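Local atomic coordinates of uroporphyrinogen III synthase (Thermus thermophilus, PDB entry 1WCW), a protein that probably catalyses the formation of uroporphyrinogen III, the cyclic tetrapyrrole precursor of haem-type cofactors. Residues 64-69 with 95-100; 235-240 with 254-259. All coordinates share one frame; numbering follows the deposited sequence.

Following the chain from the N terminus, interaction 1 comes first: 64-69 and 95-100 each run from the end of a strand (62-65, 93-96) into the first residues of the next helix. The two strands are parallel neighbours, and their contact closes a mostly helical excursion of 25 residues within the six-stranded mixed sheet. Interaction 2 follows in series, neither nested in the first nor crossing it. There 235-240, leading into the edge strand 238-240 of the five-stranded parallel sheet, meets 254-259 near the end of the C-terminal helix 245-260, closing a loop of 13 residues. The centres of interaction 1 and interaction 2 lie about 30 Å apart. One is largely buried, the other lies at the surface.

Interaction 1: residues 64-69 with 95-100; sequences LATTGV and LARGAK
Leu64 and Ala65 pair in parallel register with Leu95 and Ala96, closing a beta-alpha-beta crossover, and two nearly straight backbone hydrogen bonds fix the pairing: Ala65 N to Leu95 O at 2.9 Å and Arg97 N to Ala65 O at 2.8 Å. On one face of the sheet Leu64 CG rests against Leu95 CB (4.2 Å); the two alanines point to the other face. Past the strand ends, Arg97 sends its chain onward alongside Thr66 and Thr67. The chain bends at chi3 (60°), which places NE beside Thr66, and Thr66 CB lies over the centre of the guanidinium, 3.8 Å above its plane. Arg97 NH2 gives a weak bond to Thr66 O (3.1 Å, 128° at the hydrogen), while Arg97 NE donates to a water 2.8 Å away that in turn donates weakly to the same carbonyl. NH1 bonds Tyr139 OH and a glycerol, probably from the crystallisation liquor, though such molecules often mark pockets. Thr66 OG1 bonds Gln137 O; Thr67 OG1 caps Gly70 N at the start of helix 68-80 and also bonds Tyr163 OH. The two strands lie inside the mixed sheet, between strands 132-137 and 114-115, with helix 99-107 on the alanine face and Leu123 of helix 120-123 against Leu64.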
loop_
_atom_site.group_PDB
_atom_site.type_symbol
_atom_site.label_atom_id
_atom_site.label_comp_id
_atom_site.label_asym_id
_atom_site.label_seq_id
_atom_site.Cartn_x
_atom_site.Cartn_y
_atom_site.Cartn_z
ATOM N N LEU A 64 -0.875 -8.815 14.044
ATOM C CA LEU A 64 -0.264 -7.734 13.316
ATOM C C LEU A 64 -1.117 -7.364 12.081
ATOM O O LEU A 64 -1.242 -8.194 11.112
ATOM C CB LEU A 64 1.162 -8.109 12.920
ATOM C CG LEU A 64 2.132 -6.961 12.541
ATOM C CD1 LEU A 64 3.522 -7.574 12.516
ATOM C CD2 LEU A 64 1.806 -6.296 11.211
ATOM N N ALA A 65 -1.707 -6.187 12.124
ATOM C CA ALA A 65 -2.514 -5.678 11.023
ATOM C C ALA A 65 -1.677 -4.770 10.140
ATOM O O ALA A 65 -1.046 -3.852 10.669
ATOM C CB ALA A 65 -3.694 -4.843 11.590
ATOM N N THR A 66 -1.782 -4.958 8.824
ATOM C CA THR A 66 -1.060 -4.120 7.907
ATOM C C THR A 66 -1.941 -3.143 7.204
ATOM O O THR A 66 -1.439 -2.046 6.861
ATOM C CB THR A 66 -0.287 -4.949 6.863
ATOM O OG1 THR A 66 -1.193 -5.808 6.129
ATOM C CG2 THR A 66 0.795 -5.806 7.521
ATOM N N THR A 67 -3.226 -3.423 6.992
ATOM C CA THR A 67 -4.092 -2.491 6.316
ATOM C C THR A 67 -5.469 -2.401 6.965
ATOM O O THR A 67 -5.957 -3.357 7.645
ATOM C CB THR A 67 -4.278 -2.841 4.838
ATOM O OG1 THR A 67 -4.980 -4.097 4.709
ATOM C CG2 THR A 67 -2.936 -2.979 4.128
ATOM N N GLY A 68 -6.131 -1.244 6.786
ATOM C CA GLY A 68 -7.467 -1.064 7.340
ATOM C C GLY A 68 -8.436 -1.966 6.636
ATOM O O GLY A 68 -9.300 -2.569 7.300
ATOM N N VAL A 69 -8.334 -2.030 5.315
ATOM C CA VAL A 69 -9.176 -2.904 4.507
ATOM C C VAL A 69 -9.042 -4.345 5.000
ATOM O O VAL A 69 -10.035 -5.070 5.128
ATOM C CB VAL A 69 -8.796 -2.842 3.001
ATOM C CG1 VAL A 69 -9.584 -3.878 2.201
ATOM C CG2 VAL A 69 -9.111 -1.446 2.491
ATOM N N LEU A 95 -0.725 -5.099 17.056
ATOM C CA LEU A 95 0.100 -4.119 16.382
ATOM C C LEU A 95 -0.486 -3.656 15.082
ATOM O O LEU A 95 -1.080 -4.484 14.337
ATOM C CB LEU A 95 1.447 -4.693 16.050
ATOM C CG LEU A 95 2.338 -5.009 17.227
ATOM C CD1 LEU A 95 3.565 -5.727 16.765
ATOM C CD2 LEU A 95 2.730 -3.700 18.005
ATOM N N ALA A 96 -0.384 -2.384 14.765
ATOM C CA ALA A 96 -0.837 -1.903 13.434
ATOM C C ALA A 96 0.374 -1.316 12.762
ATOM O O ALA A 96 1.154 -0.575 13.351
ATOM C CB ALA A 96 -1.893 -0.896 13.621
ATOM N N ARG A 97 0.574 -1.658 11.496
ATOM C CA ARG A 97 1.724 -1.140 10.770
ATOM C C ARG A 97 1.647 0.381 10.632
ATOM O O ARG A 97 2.695 1.031 10.695
ATOM C CB ARG A 97 1.795 -1.781 9.376
ATOM C CG ARG A 97 3.021 -1.347 8.580
ATOM C CD ARG A 97 3.047 -2.005 7.184
ATOM N NE ARG A 97 1.896 -1.684 6.368
ATOM C CZ ARG A 97 1.732 -2.083 5.100
ATOM N NH1 ARG A 97 2.663 -2.790 4.507
ATOM N NH2 ARG A 97 0.589 -1.794 4.511
ATOM N N GLY A 98 0.458 0.941 10.488
ATOM C CA GLY A 98 0.329 2.383 10.284
ATOM C C GLY A 98 -1.040 2.852 10.704
ATOM O O GLY A 98 -1.849 2.070 11.202
ATOM N N ALA A 99 -1.320 4.136 10.445
ATOM C CA ALA A 99 -2.571 4.745 10.829
ATOM C C ALA A 99 -3.835 4.142 10.306
ATOM O O ALA A 99 -4.815 4.127 11.039
ATOM C CB ALA A 99 -2.545 6.226 10.460
ATOM N N LYS A 100 -3.847 3.681 9.077
ATOM C CA LYS A 100 -5.083 3.111 8.544
ATOM C C LYS A 100 -5.472 1.807 9.230
ATOM O O LYS A 100 -6.638 1.593 9.579
ATOM C CB LYS A 100 -5.000 2.900 7.048
ATOM C CG LYS A 100 -4.980 4.247 6.305
ATOM C CD LYS A 100 -4.570 4.053 4.873
ATOM C CE LYS A 100 -4.577 5.400 4.130
ATOM N NZ LYS A 100 -4.288 5.274 2.659
HETATM O O HOH W 1 0.452 0.659 7.094
#

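Interaction 2: residues 235-240 with 254-259; sequences KPFYVD and RALQKE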
loop_
_atom_site.group_PDB
_atom_site.type_symbol
_atom_site.label_atom_id
_atom_site.label_comp_id
_atom_site.label_asym_id
_atom_site.label_seq_id
_atom_site.Cartn_x
_atom_site.Cartn_y
_atom_site.Cartn_z
ATOM N N LYS A 235 14.197 10.014 -7.297
ATOM C CA LYS A 235 13.815 11.007 -6.332
ATOM C C LYS A 235 12.508 11.696 -6.773
ATOM O O LYS A 235 12.465 12.305 -7.859
ATOM C CB LYS A 235 14.935 12.084 -6.249
ATOM C CG LYS A 235 14.638 13.179 -5.233
ATOM C CD LYS A 235 15.687 14.274 -5.353
ATOM C CE LYS A 235 15.342 15.495 -4.569
ATOM N NZ LYS A 235 14.258 16.253 -5.237
ATOM N N PRO A 236 11.435 11.642 -5.992
ATOM C CA PRO A 236 10.182 12.304 -6.404
ATOM C C PRO A 236 10.402 13.774 -6.595
ATOM O O PRO A 236 11.154 14.422 -5.798
ATOM C CB PRO A 236 9.237 12.102 -5.259
ATOM C CG PRO A 236 9.851 11.038 -4.421
ATOM C CD PRO A 236 11.320 10.982 -4.693
ATOM N N PHE A 237 9.755 14.357 -7.586
ATOM C CA PHE A 237 9.851 15.775 -7.800
ATOM C C PHE A 237 8.999 16.438 -6.715
ATOM O O PHE A 237 9.315 17.563 -6.247
ATOM C CB PHE A 237 9.258 16.126 -9.196
ATOM C CG PHE A 237 9.236 17.601 -9.488
ATOM C CD1 PHE A 237 10.407 18.242 -9.856
ATOM C CD2 PHE A 237 8.044 18.317 -9.379
ATOM C CE1 PHE A 237 10.402 19.615 -10.119
ATOM C CE2 PHE A 237 8.017 19.706 -9.635
ATOM C CZ PHE A 237 9.211 20.334 -10.006
ATOM N N TYR A 238 7.856 15.905 -6.347
ATOM C CA TYR A 238 6.955 16.496 -5.351
ATOM C C TYR A 238 6.323 15.390 -4.518
ATOM O O TYR A 238 5.908 14.335 -5.037
ATOM C CB TYR A 238 5.884 17.275 -6.086
ATOM C CG TYR A 238 4.854 17.917 -5.229
ATOM C CD1 TYR A 238 5.104 19.113 -4.559
ATOM C CD2 TYR A 238 3.669 17.274 -4.984
ATOM C CE1 TYR A 238 4.117 19.606 -3.596
ATOM C CE2 TYR A 238 2.728 17.744 -4.080
ATOM C CZ TYR A 238 2.979 18.892 -3.396
ATOM O OH TYR A 238 1.983 19.211 -2.473
ATOM N N VAL A 239 6.267 15.594 -3.198
ATOM C CA VAL A 239 5.671 14.655 -2.260
ATOM C C VAL A 239 4.535 15.349 -1.496
ATOM O O VAL A 239 4.794 16.374 -0.818
ATOM C CB VAL A 239 6.666 14.088 -1.263
ATOM C CG1 VAL A 239 6.004 13.097 -0.300
ATOM C CG2 VAL A 239 7.814 13.437 -2.004
ATOM N N ASP A 240 3.340 14.817 -1.577
ATOM C CA ASP A 240 2.183 15.400 -0.865
ATOM C C ASP A 240 1.885 14.558 0.376
ATOM O O ASP A 240 1.838 13.341 0.327
ATOM C CB ASP A 240 0.980 15.382 -1.720
ATOM C CG ASP A 240 -0.103 16.238 -1.165
ATOM O OD1 ASP A 240 -0.104 17.462 -1.420
ATOM O OD2 ASP A 240 -0.934 15.658 -0.483
ATOM N N ARG A 254 1.968 24.335 -8.436
ATOM C CA ARG A 254 2.710 25.458 -7.896
ATOM C C ARG A 254 4.218 25.206 -7.929
ATOM O O ARG A 254 5.002 26.071 -8.283
ATOM C CB ARG A 254 2.202 25.725 -6.487
ATOM C CG ARG A 254 2.908 26.912 -5.849
ATOM C CD ARG A 254 2.253 27.159 -4.511
ATOM N NE ARG A 254 2.848 28.302 -3.806
ATOM C CZ ARG A 254 2.536 29.568 -4.055
ATOM N NH1 ARG A 254 3.149 30.542 -3.332
ATOM N NH2 ARG A 254 1.631 29.866 -4.963
ATOM N N ALA A 255 4.646 23.995 -7.558
ATOM C CA ALA A 255 6.062 23.642 -7.563
ATOM C C ALA A 255 6.664 23.738 -8.928
ATOM O O ALA A 255 7.756 24.282 -9.094
ATOM C CB ALA A 255 6.202 22.214 -6.999
ATOM N N LEU A 256 5.919 23.300 -9.902
ATOM C CA LEU A 256 6.367 23.335 -11.257
ATOM C C LEU A 256 6.552 24.826 -11.701
ATOM O O LEU A 256 7.588 25.276 -12.232
ATOM C CB LEU A 256 5.347 22.584 -12.109
ATOM C CG LEU A 256 5.688 22.377 -13.574
ATOM C CD1 LEU A 256 6.959 21.514 -13.674
ATOM C CD2 LEU A 256 4.536 21.688 -14.242
ATOM N N GLN A 257 5.540 25.648 -11.397
ATOM C CA GLN A 257 5.653 27.032 -11.828
ATOM C C GLN A 257 6.739 27.811 -11.091
ATOM O O GLN A 257 7.390 28.691 -11.678
ATOM C CB GLN A 257 4.302 27.716 -11.688
ATOM C CG GLN A 257 4.344 29.011 -12.506
ATOM C CD GLN A 257 4.004 28.813 -13.966
ATOM O OE1 GLN A 257 3.065 29.425 -14.484
ATOM N NE2 GLN A 257 4.746 27.947 -14.651
ATOM N N LYS A 258 6.932 27.524 -9.819
ATOM C CA LYS A 258 7.964 28.175 -9.031
ATOM C C LYS A 258 9.296 27.970 -9.667
ATOM O O LYS A 258 10.162 28.839 -9.595
ATOM C CB LYS A 258 8.014 27.576 -7.635
ATOM C CG LYS A 258 7.491 28.447 -6.576
ATOM C CD LYS A 258 6.210 29.034 -6.895
ATOM C CE LYS A 258 5.825 30.065 -5.824
ATOM N NZ LYS A 258 6.203 29.681 -4.414
ATOM N N GLU A 259 9.478 26.805 -10.270
ATOM C CA GLU A 259 10.719 26.518 -10.966
ATOM C C GLU A 259 10.953 27.359 -12.196
ATOM O O GLU A 259 12.050 27.863 -12.418
ATOM C CB GLU A 259 10.758 25.075 -11.370
ATOM C CG GLU A 259 11.771 24.429 -10.573
ATOM C CD GLU A 259 11.555 22.987 -10.487
ATOM O OE1 GLU A 259 11.638 22.327 -11.551
ATOM O OE2 GLU A 259 11.295 22.533 -9.355
#
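An edge strand of a parallel alpha/beta sheet meets the helix that follows it: the end of helix 245-260 packs beside Phe237 and Tyr238, where the chain enters strand 238-240, the last strand of the five-stranded sheet. No hydrogen bond joins the two segments, so the evidence for the contact is the fit of side chains, with 192 Å² buried in all. Ala255 is the shared point. Its CB lies 4.1 Å from Phe237 CE2 and equally far from Tyr238 CD1, approaching both rings obliquely, so that one methyl bridges two consecutive aromatic residues. Phe237 CG stands anti to the backbone N (chi1 177°), on the helix side, and the ring continues to the helix. At its edge, near the ring plane, lies the backbone N of Leu256, and Leu256 CD1 makes a looser apolar contact with Phe237 CZ at 4.5 Å. Phe237 also forms a cation-pi interaction with Lys217 of the adjacent strand 217-221, whose backbone bonds to Phe237 and Tyr238 carry the sheet outward to this edge. Tyr238 sends its hydroxyl forward along its own strand, OH donating to the anti lone pair of Asp240 OD1 at 2.9 Å; the same oxygen bonds Ser247 OG, near the start of the helix, giving the strand and helix a second, polar link. Farther along the helix, Glu259 meets Phe237 tip to tip. Its CD lies at the ring edge, in plane, and the carboxylate is turned 71° from the ring. An anionic carboxylate close to ring C-H groups is probably favourable electrostatically, with Glu259 OE2 3.1 Å from both Phe237 CE1 and CZ.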